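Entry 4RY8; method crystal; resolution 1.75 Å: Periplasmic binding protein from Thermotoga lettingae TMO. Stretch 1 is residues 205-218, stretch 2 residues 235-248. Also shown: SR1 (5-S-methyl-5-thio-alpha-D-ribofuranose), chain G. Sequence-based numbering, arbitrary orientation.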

ATOM      1  N   TRP C 205       3.805  -1.080  16.944  1.00 20.58           N
ATOM      2  CA  TRP C 205       5.263  -0.912  17.239  1.00 23.92           C
ATOM      3  C   TRP C 205       5.756  -2.227  17.846  1.00 16.79           C
ATOM      4  O   TRP C 205       4.998  -2.812  18.603  1.00 16.37           O
ATOM      5  CB  TRP C 205       5.411   0.295  18.213  1.00 17.75           C
ATOM      6  CG  TRP C 205       6.771   0.546  18.799  1.00 19.66           C
ATOM      7  CD1 TRP C 205       7.992   0.225  18.267  1.00 18.24           C
ATOM      8  CD2 TRP C 205       7.035   1.215  20.006  1.00 19.93           C
ATOM      9  NE1 TRP C 205       8.995   0.638  19.088  1.00 18.60           N
ATOM     10  CE2 TRP C 205       8.434   1.255  20.174  1.00 24.17           C
ATOM     11  CE3 TRP C 205       6.220   1.781  20.987  1.00 19.60           C
ATOM     12  CZ2 TRP C 205       9.032   1.834  21.290  1.00 22.02           C
ATOM     13  CZ3 TRP C 205       6.805   2.342  22.080  1.00 20.06           C
ATOM     14  CH2 TRP C 205       8.181   2.392  22.230  1.00 21.11           C
ATOM     15  N   ASP C 206       6.971  -2.754  17.529  1.00 20.16           N
ATOM     16  CA  ASP C 206       7.350  -4.025  18.101  1.00 17.37           C
ATOM     17  C   ASP C 206       7.397  -4.069  19.633  1.00 23.66           C
ATOM     18  O   ASP C 206       7.218  -5.133  20.209  1.00 24.93           O
ATOM     19  CB  ASP C 206       8.651  -4.677  17.469  1.00 19.66           C
ATOM     20  CG  ASP C 206       9.921  -3.833  17.654  1.00 22.95           C
ATOM     21  OD1 ASP C 206       9.877  -2.705  18.178  1.00 19.64           O
ATOM     22  OD2 ASP C 206      11.032  -4.329  17.273  1.00 23.42           O
ATOM     23  N   GLU C 207       7.602  -2.942  20.309  1.00 25.45           N
ATOM     24  CA  GLU C 207       7.551  -2.908  21.782  1.00 22.03           C
ATOM     25  C   GLU C 207       6.135  -3.179  22.343  1.00 20.26           C
ATOM     26  O   GLU C 207       5.981  -3.851  23.382  1.00 20.88           O
ATOM     27  CB  GLU C 207       8.117  -1.587  22.314  1.00 20.05           C
ATOM     28  CG  GLU C 207       9.605  -1.424  22.069  1.00 23.04           C
ATOM     29  CD  GLU C 207      10.440  -2.495  22.743  1.00 26.10           C
ATOM     30  OE1 GLU C 207      10.282  -2.746  23.963  1.00 25.44           O
ATOM     31  OE2 GLU C 207      11.287  -3.089  22.056  1.00 25.18           O
ATOM     32  N   PHE C 208       5.121  -2.726  21.636  1.00 25.54           N
ATOM     33  CA  PHE C 208       3.738  -3.044  21.993  1.00 20.14           C
ATOM     34  C   PHE C 208       3.531  -4.561  21.764  1.00 20.81           C
ATOM     35  O   PHE C 208       2.999  -5.279  22.602  1.00 19.70           O
ATOM     36  CB  PHE C 208       2.750  -2.323  21.080  1.00 21.50           C
ATOM     37  CG  PHE C 208       2.611  -0.820  21.288  1.00 28.52           C
ATOM     38  CD1 PHE C 208       2.663  -0.204  22.547  1.00 18.20           C
ATOM     39  CD2 PHE C 208       2.271  -0.046  20.200  1.00 21.38           C
ATOM     40  CE1 PHE C 208       2.493   1.164  22.641  1.00 20.02           C
ATOM     41  CE2 PHE C 208       2.082   1.316  20.303  1.00 23.85           C
ATOM     42  CZ  PHE C 208       2.180   1.911  21.528  1.00 21.44           C
ATOM     43  N   ALA C 209       3.964  -5.044  20.609  1.00 22.19           N
ATOM     44  CA  ALA C 209       3.803  -6.470  20.255  1.00 25.17           C
ATOM     45  C   ALA C 209       4.441  -7.400  21.303  1.00 21.00           C
ATOM     46  O   ALA C 209       3.836  -8.366  21.722  1.00 21.64           O
ATOM     47  CB  ALA C 209       4.391  -6.743  18.865  1.00 22.97           C
ATOM     48  N   LYS C 210       5.653  -7.075  21.743  1.00 26.97           N
ATOM     49  CA  LYS C 210       6.413  -7.908  22.678  1.00 23.19           C
ATOM     50  C   LYS C 210       5.650  -8.058  23.963  1.00 20.73           C
ATOM     51  O   LYS C 210       5.496  -9.130  24.481  1.00 21.63           O
ATOM     52  CB  LYS C 210       7.793  -7.289  22.951  1.00 24.91           C
ATOM     53  CG  LYS C 210       8.584  -6.963  21.687  1.00 47.40           C
ATOM     54  CD  LYS C 210       9.798  -7.810  21.457  1.00 33.54           C
ATOM     55  CE  LYS C 210      10.990  -7.277  22.215  1.00 50.27           C
ATOM     56  NZ  LYS C 210      11.375  -5.862  21.956  1.00 41.06           N
ATOM     57  N   GLY C 211       5.111  -6.957  24.468  1.00 21.48           N
ATOM     58  CA  GLY C 211       4.262  -7.039  25.646  1.00 20.55           C
ATOM     59  C   GLY C 211       3.065  -7.910  25.474  1.00 20.53           C
ATOM     60  O   GLY C 211       2.756  -8.723  26.361  1.00 22.59           O
ATOM     61  N   ALA C 212       2.389  -7.758  24.342  1.00 19.73           N
ATOM     62  CA  ALA C 212       1.169  -8.504  24.038  1.00 19.69           C
ATOM     63  C   ALA C 212       1.419 -10.004  23.951  1.00 21.35           C
ATOM     64  O   ALA C 212       0.674 -10.803  24.531  1.00 22.31           O
ATOM     65  CB  ALA C 212       0.548  -8.007  22.748  1.00 20.31           C
ATOM     66  N   VAL C 213       2.505 -10.371  23.275  1.00 21.03           N
ATOM     67  CA  VAL C 213       2.870 -11.781  23.114  1.00 21.23           C
ATOM     68  C   VAL C 213       3.235 -12.430  24.420  1.00 22.96           C
ATOM     69  O   VAL C 213       2.850 -13.573  24.669  1.00 24.40           O
ATOM     70  CB  VAL C 213       4.048 -11.917  22.112  1.00 22.20           C
ATOM     71  CG1 VAL C 213       4.566 -13.353  22.031  1.00 25.12           C
ATOM     72  CG2 VAL C 213       3.605 -11.447  20.732  1.00 27.21           C
ATOM     73  N   ARG C 214       4.001 -11.732  25.268  1.00 23.07           N
ATOM     74  CA  ARG C 214       4.364 -12.279  26.546  1.00 24.11           C
ATOM     75  C   ARG C 214       3.121 -12.462  27.430  1.00 25.21           C
ATOM     76  O   ARG C 214       3.011 -13.434  28.120  1.00 25.31           O
ATOM     77  CB  ARG C 214       5.385 -11.402  27.243  1.00 27.74           C
ATOM     78  CG  ARG C 214       6.685 -11.262  26.521  1.00 26.64           C
ATOM     79  CD  ARG C 214       7.584 -10.300  27.242  1.00 34.05           C
ATOM     80  NE  ARG C 214       8.795 -10.130  26.455  1.00 40.83           N
ATOM     81  CZ  ARG C 214       9.425  -8.980  26.245  1.00 45.70           C
ATOM     82  NH1 ARG C 214       8.971  -7.826  26.752  1.00 42.24           N
ATOM     83  NH2 ARG C 214      10.519  -8.991  25.488  1.00 34.21           N
ATOM     84  N   ALA C 215       2.186 -11.515  27.385  1.00 26.05           N
ATOM     85  CA  ALA C 215       0.933 -11.663  28.113  1.00 25.23           C
ATOM     86  C   ALA C 215       0.185 -12.933  27.684  1.00 26.08           C
ATOM     87  O   ALA C 215      -0.271 -13.716  28.519  1.00 25.02           O
ATOM     88  CB  ALA C 215       0.059 -10.436  27.898  1.00 23.52           C
ATOM     89  N   ILE C 216       0.098 -13.123  26.372  1.00 27.23           N
ATOM     90  CA  ILE C 216      -0.541 -14.300  25.758  1.00 28.57           C
ATOM     91  C   ILE C 216       0.138 -15.617  26.191  1.00 26.59           C
ATOM     92  O   ILE C 216      -0.526 -16.599  26.562  1.00 25.44           O
ATOM     93  CB  ILE C 216      -0.563 -14.189  24.211  1.00 24.28           C
ATOM     94  CG1 ILE C 216      -1.576 -13.123  23.808  1.00 23.10           C
ATOM     95  CG2 ILE C 216      -0.943 -15.527  23.571  1.00 26.87           C
ATOM     96  CD1 ILE C 216      -1.342 -12.549  22.444  1.00 24.10           C
ATOM     97  N   MET C 217       1.458 -15.636  26.167  1.00 28.04           N
ATOM     98  CA  MET C 217       2.147 -16.872  26.464  1.00 29.70           C
ATOM     99  C   MET C 217       2.033 -17.174  27.960  1.00 33.49           C
ATOM    100  O   MET C 217       1.822 -18.322  28.346  1.00 31.47           O
ATOM    101  CB  MET C 217       3.584 -16.804  25.982  1.00 32.84           C
ATOM    102  CG  MET C 217       3.658 -16.703  24.459  1.00 39.01           C
ATOM    103  SD  MET C 217       5.345 -16.731  23.823  1.00 35.10           S
ATOM    104  CE  MET C 217       6.162 -15.488  24.795  1.00 45.95           C
ATOM    105  N   GLN C 218       2.124 -16.148  28.806  1.00 29.66           N
ATOM    106  CA  GLN C 218       2.027 -16.372  30.232  1.00 30.35           C
ATOM    107  C   GLN C 218       0.659 -16.955  30.578  1.00 29.10           C
ATOM    108  O   GLN C 218       0.556 -17.841  31.406  1.00 30.50           O
ATOM    109  CB  GLN C 218       2.267 -15.085  31.006  1.00 29.70           C
ATOM    110  CG  GLN C 218       2.038 -15.277  32.501  1.00 39.14           C
ATOM    111  CD  GLN C 218       2.297 -14.045  33.320  1.00 38.80           C
ATOM    112  OE1 GLN C 218       3.073 -13.184  32.931  1.00 35.71           O
ATOM    113  NE2 GLN C 218       1.648 -13.960  34.471  1.00 50.04           N
ATOM    114  N   GLU C 235      15.689  -9.531  18.432  1.00 38.13           N
ATOM    115  CA  GLU C 235      14.767  -9.836  19.535  1.00 35.48           C
ATOM    116  C   GLU C 235      13.395 -10.285  19.029  1.00 28.25           C
ATOM    117  O   GLU C 235      12.857 -11.291  19.485  1.00 29.08           O
ATOM    118  CB  GLU C 235      14.622  -8.628  20.466  1.00 35.96           C
ATOM    119  CG  GLU C 235      15.809  -8.470  21.402  1.00 35.29           C
ATOM    120  CD  GLU C 235      15.798  -7.162  22.157  1.00 48.09           C
ATOM    121  OE1 GLU C 235      14.779  -6.407  22.108  1.00 38.39           O
ATOM    122  OE2 GLU C 235      16.821  -6.900  22.812  1.00 56.76           O
ATOM    123  N   ASP C 236      12.814  -9.517  18.110  1.00 30.63           N
ATOM    124  CA  ASP C 236      11.559  -9.898  17.487  1.00 23.24           C
ATOM    125  C   ASP C 236      11.598 -11.249  16.824  1.00 26.38           C
ATOM    126  O   ASP C 236      10.755 -12.110  17.069  1.00 26.73           O
ATOM    127  CB  ASP C 236      11.199  -8.857  16.444  1.00 26.81           C
ATOM    128  CG  ASP C 236      10.884  -7.483  17.071  1.00 28.46           C
ATOM    129  OD1 ASP C 236      10.718  -7.442  18.305  1.00 23.54           O
ATOM    130  OD2 ASP C 236      10.838  -6.475  16.331  1.00 24.77           O
ATOM    131  N   ILE C 237      12.582 -11.424  15.950  1.00 25.16           N
ATOM    132  CA  ILE C 237      12.834 -12.764  15.326  1.00 26.67           C
ATOM    133  C   ILE C 237      12.836 -13.922  16.338  1.00 28.41           C
ATOM    134  O   ILE C 237      12.111 -14.945  16.144  1.00 29.41           O
ATOM    135  CB  ILE C 237      14.125 -12.719  14.497  1.00 26.46           C
ATOM    136  CG1 ILE C 237      13.882 -11.853  13.240  1.00 26.67           C
ATOM    137  CG2 ILE C 237      14.597 -14.128  14.130  1.00 32.00           C
ATOM    138  CD1 ILE C 237      15.146 -11.365  12.533  1.00 26.66           C
ATOM    139  N   GLN C 238      13.632 -13.771  17.409  1.00 35.03           N
ATOM    140  CA  GLN C 238      13.789 -14.826  18.435  1.00 37.55           C
ATOM    141  C   GLN C 238      12.459 -15.124  19.049  1.00 41.60           C
ATOM    142  O   GLN C 238      12.107 -16.266  19.286  1.00 31.16           O
ATOM    143  CB  GLN C 238      14.687 -14.370  19.588  1.00 36.65           C
ATOM    144  CG  GLN C 238      16.148 -14.249  19.247  1.00 41.75           C
ATOM    145  CD  GLN C 238      16.891 -13.337  20.222  1.00103.48           C
ATOM    146  OE1 GLN C 238      16.322 -12.770  21.170  1.00 54.76           O
ATOM    147  NE2 GLN C 238      18.174 -13.190  19.988  1.00 62.09           N
ATOM    148  N   MET C 239      11.716 -14.071  19.357  1.00 27.88           N
ATOM    149  CA  MET C 239      10.429 -14.284  19.916  1.00 30.32           C
ATOM    150  C   MET C 239       9.383 -14.841  18.916  1.00 40.84           C
ATOM    151  O   MET C 239       8.422 -15.488  19.346  1.00 40.38           O
ATOM    152  CB  MET C 239       9.925 -12.972  20.522  1.00 26.71           C
ATOM    153  CG  MET C 239      10.652 -12.482  21.770  1.00 30.53           C
ATOM    154  SD  MET C 239       9.819 -11.016  22.465  1.00 25.95           S
ATOM    155  CE  MET C 239       8.183 -11.684  22.650  1.00 23.02           C
ATOM    156  N   MET C 240       9.535 -14.566  17.615  1.00 26.88           N
ATOM    157  CA  MET C 240       8.624 -15.103  16.595  1.00 24.61           C
ATOM    158  C   MET C 240       8.872 -16.602  16.366  1.00 26.53           C
ATOM    159  O   MET C 240       7.946 -17.365  16.154  1.00 26.13           O
ATOM    160  CB  MET C 240       8.752 -14.347  15.263  1.00 23.65           C
ATOM    161  CG  MET C 240       8.151 -12.917  15.289  1.00 22.18           C
ATOM    162  SD  MET C 240       8.382 -11.847  13.840  1.00 21.49           S
ATOM    163  CE  MET C 240       7.164 -12.595  12.750  1.00 21.49           C
ATOM    164  N   ILE C 241      10.104 -17.023  16.449  1.00 30.01           N
ATOM    165  CA  ILE C 241      10.407 -18.412  16.055  1.00 37.14           C
ATOM    166  C   ILE C 241      10.229 -19.436  17.171  1.00 40.69           C
ATOM    167  O   ILE C 241      10.417 -20.634  16.954  1.00 33.82           O
ATOM    168  CB  ILE C 241      11.802 -18.532  15.405  1.00 41.63           C
ATOM    169  CG1 ILE C 241      12.920 -18.290  16.428  1.00 44.21           C
ATOM    170  CG2 ILE C 241      11.879 -17.564  14.234  1.00 33.14           C
ATOM    171  CD1 ILE C 241      14.304 -18.500  15.861  1.00 47.29           C
ATOM    172  N   GLN C 242       9.880 -18.967  18.364  1.00 41.17           N
ATOM    173  CA  GLN C 242       9.566 -19.858  19.495  1.00 43.51           C
ATOM    174  C   GLN C 242       8.437 -20.814  19.135  1.00 45.88           C
ATOM    175  O   GLN C 242       7.476 -20.444  18.428  1.00 37.61           O
ATOM    176  CB  GLN C 242       9.094 -19.048  20.717  1.00 58.83           C
ATOM    177  CG  GLN C 242      10.147 -18.211  21.428  1.00 58.92           C
ATOM    178  CD  GLN C 242       9.585 -17.476  22.644  1.00 66.03           C
ATOM    179  OE1 GLN C 242       8.391 -17.556  22.949  1.00 52.83           O
ATOM    180  NE2 GLN C 242      10.450 -16.755  23.340  1.00 74.51           N
ATOM    181  N   GLN C 243       8.547 -22.038  19.642  1.00 37.40           N
ATOM    182  CA  GLN C 243       7.477 -23.006  19.528  1.00 38.06           C
ATOM    183  C   GLN C 243       6.160 -22.424  20.082  1.00 35.32           C
ATOM    184  O   GLN C 243       6.129 -21.754  21.123  1.00 34.39           O
ATOM    185  CB  GLN C 243       7.867 -24.301  20.269  1.00 50.42           C
ATOM    186  CG  GLN C 243       7.127 -25.539  19.789  1.00 56.18           C
ATOM    187  CD  GLN C 243       6.935 -26.584  20.880  1.00 96.18           C
ATOM    188  OE1 GLN C 243       7.574 -26.538  21.937  1.00 75.69           O
ATOM    189  NE2 GLN C 243       6.042 -27.532  20.627  1.00 90.06           N
ATOM    190  N   ASN C 244       5.083 -22.676  19.355  1.00 37.18           N
ATOM    191  CA  ASN C 244       3.757 -22.236  19.714  1.00 37.65           C
ATOM    192  C   ASN C 244       3.614 -20.717  19.769  1.00 36.07           C
ATOM    193  O   ASN C 244       2.585 -20.254  20.233  1.00 36.36           O
ATOM    194  CB  ASN C 244       3.311 -22.811  21.071  1.00 36.61           C
ATOM    195  CG  ASN C 244       3.410 -24.318  21.126  1.00 73.08           C
ATOM    196  OD1 ASN C 244       4.506 -24.873  21.169  1.00 62.15           O
ATOM    197  ND2 ASN C 244       2.264 -24.992  21.149  1.00 95.93           N
ATOM    198  N   SER C 245       4.610 -19.948  19.314  1.00 33.32           N
ATOM    199  CA  SER C 245       4.460 -18.479  19.302  1.00 34.62           C
ATOM    200  C   SER C 245       3.160 -18.071  18.617  1.00 37.55           C
ATOM    201  O   SER C 245       2.851 -18.541  17.542  1.00 30.98           O
ATOM    202  CB  SER C 245       5.624 -17.793  18.594  1.00 41.35           C
ATOM    203  OG  SER C 245       5.425 -16.377  18.600  1.00 32.53           O
ATOM    204  N   PRO C 246       2.388 -17.174  19.236  1.00 29.94           N
ATOM    205  CA  PRO C 246       1.252 -16.601  18.523  1.00 28.75           C
ATOM    206  C   PRO C 246       1.663 -15.464  17.565  1.00 31.59           C
ATOM    207  O   PRO C 246       0.810 -14.917  16.862  1.00 28.43           O
ATOM    208  CB  PRO C 246       0.394 -16.027  19.653  1.00 26.30           C
ATOM    209  CG  PRO C 246       1.411 -15.584  20.663  1.00 26.47           C
ATOM    210  CD  PRO C 246       2.503 -16.656  20.603  1.00 35.61           C
ATOM    211  N   TRP C 247       2.949 -15.114  17.528  1.00 25.66           N
ATOM    212  CA  TRP C 247       3.392 -13.979  16.713  1.00 28.24           C
ATOM    213  C   TRP C 247       3.584 -14.414  15.266  1.00 30.49           C
ATOM    214  O   TRP C 247       4.602 -15.040  14.934  1.00 33.63           O
ATOM    215  CB  TRP C 247       4.667 -13.396  17.299  1.00 27.87           C
ATOM    216  CG  TRP C 247       4.996 -11.964  16.841  1.00 24.69           C
ATOM    217  CD1 TRP C 247       4.462 -11.274  15.799  1.00 21.22           C
ATOM    218  CD2 TRP C 247       5.991 -11.128  17.412  1.00 27.84           C
ATOM    219  NE1 TRP C 247       5.041 -10.020  15.713  1.00 19.35           N
ATOM    220  CE2 TRP C 247       5.974  -9.906  16.710  1.00 20.09           C
ATOM    221  CE3 TRP C 247       6.864 -11.272  18.493  1.00 29.71           C
ATOM    222  CZ2 TRP C 247       6.842  -8.883  17.004  1.00 20.16           C
ATOM    223  CZ3 TRP C 247       7.696 -10.207  18.820  1.00 26.52           C
ATOM    224  CH2 TRP C 247       7.686  -9.046  18.078  1.00 20.38           C
ATOM    225  N   VAL C 248       2.625 -14.110  14.389  1.00 24.26           N
ATOM    226  CA  VAL C 248       2.645 -14.745  13.034  1.00 29.87           C
ATOM    227  C   VAL C 248       3.236 -13.921  11.873  1.00 24.62           C
ATOM    228  O   VAL C 248       3.747 -14.480  10.908  1.00 31.07           O
ATOM    229  CB  VAL C 248       1.277 -15.353  12.636  1.00 32.71           C
ATOM    230  CG1 VAL C 248       0.889 -16.466  13.607  1.00 38.61           C
ATOM    231  CG2 VAL C 248       0.215 -14.326  12.594  1.00 29.56           C
TER
HETATM  232  CS  SR1 G 401       6.682   5.504  19.458  1.00 25.10           C
HETATM  233  S   SR1 G 401       6.738   5.616  17.684  1.00 20.45           S
HETATM  234  C5  SR1 G 401       7.379   3.940  17.450  1.00 25.11           C
HETATM  235  C4  SR1 G 401       7.585   3.626  15.971  1.00 20.17           C
HETATM  236  O4  SR1 G 401       8.460   4.590  15.485  1.00 23.29           O
HETATM  237  C1  SR1 G 401       9.443   4.016  14.600  1.00 43.30           C
HETATM  238  O1  SR1 G 401       9.238   4.566  13.344  1.00 27.28           O
HETATM  239  C2  SR1 G 401       9.261   2.507  14.554  1.00 30.48           C
HETATM  240  O2  SR1 G 401       8.826   1.923  13.296  1.00 20.18           O
HETATM  241  C3  SR1 G 401       8.243   2.288  15.656  1.00 21.80           C
HETATM  242  O3  SR1 G 401       7.273   1.329  15.258  1.00 22.86           O

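The first stretch is a helix, residues 206-218, and the second packs along one flank of it: a short helical segment, 235-240, whose axis runs 26° from that of the first helix at a closest approach of 11.2 Å, then a turn and the start of a strand at W247. The contact is mostly polar near the beginning of the first helix and mostly apolar from V213 onward.

Within the helix the backbone largely satisfies itself. The carbonyl of W205, at the N-cap position, accepts from A209 N (N to O, 3.2 Å) and more weakly from F208 N. The ladder continues, with a weak bond from G211 N to E207 O at 3.4 Å, to Q218 N, which donates to R214 O at 2.9 Å. The helix meets its neighbour mainly through side chains.

K210 is the main polar link. Its long, flexible chain carries a charge to a place where carboxylates gather, and NZ is shared between two of them. The stronger partner lies in its own helix: NZ forms a salt bridge with E207 OE2 at 2.8 Å. Although the CA-to-CB bond of E207 points away from the second stretch, the end of its side chain comes nearer. Across the contact, K210 NZ makes a salt bridge with E235 OE1 at 3.5 Å, and the hydrogen bond within it is weak. D236 OD1 lies 4.0 Å from K210 NZ, beyond a salt bridge, yet the opposite charges are near enough to favour one another. The aliphatic part of the lysine is used as well: its CD lies 3.4 Å from M239 SD and 4.1 Å from W247 CZ3, at the edge of the indole.

The buried carboxylates of D206 and D236 approach to 2.4 Å, OD2 to OD2; whether a proton lies between them is left open by the geometry.

Apolar contacts begin at A209 and dominate from V213 onward. A209 is small enough to let the indole come close, with its CB 3.7 Å from W247 CZ2. The branched V213 reaches three neighbours at once: CG2 lies 4.0 Å from W247 CE3, while CG1 lies 4.0 Å from M239 CE and 4.1 Å from P246 CG. The compact proline ring also receives I216, whose CG2 is 3.7 Å from P246 CG, and M217, whose CG is 4.0 Å from P246 CD. Methionine suits such a surface because its unbranched chain can follow the available space; M239 SD also lies 3.7 Å from R214 NH2.

The turn that presents P246 and W247 has its own polar support. A type II turn from Q242 to S245 is closed by S245 N donating to Q242 O at 3.0 Å. The S245 hydroxyl then accepts from the main chain, W247 N to S245 OG at 3.0 Å with an angle of 158°. The indole NE1 of W247 is satisfied elsewhere in the structure, so the large ring can be buried without leaving its donor unpaired.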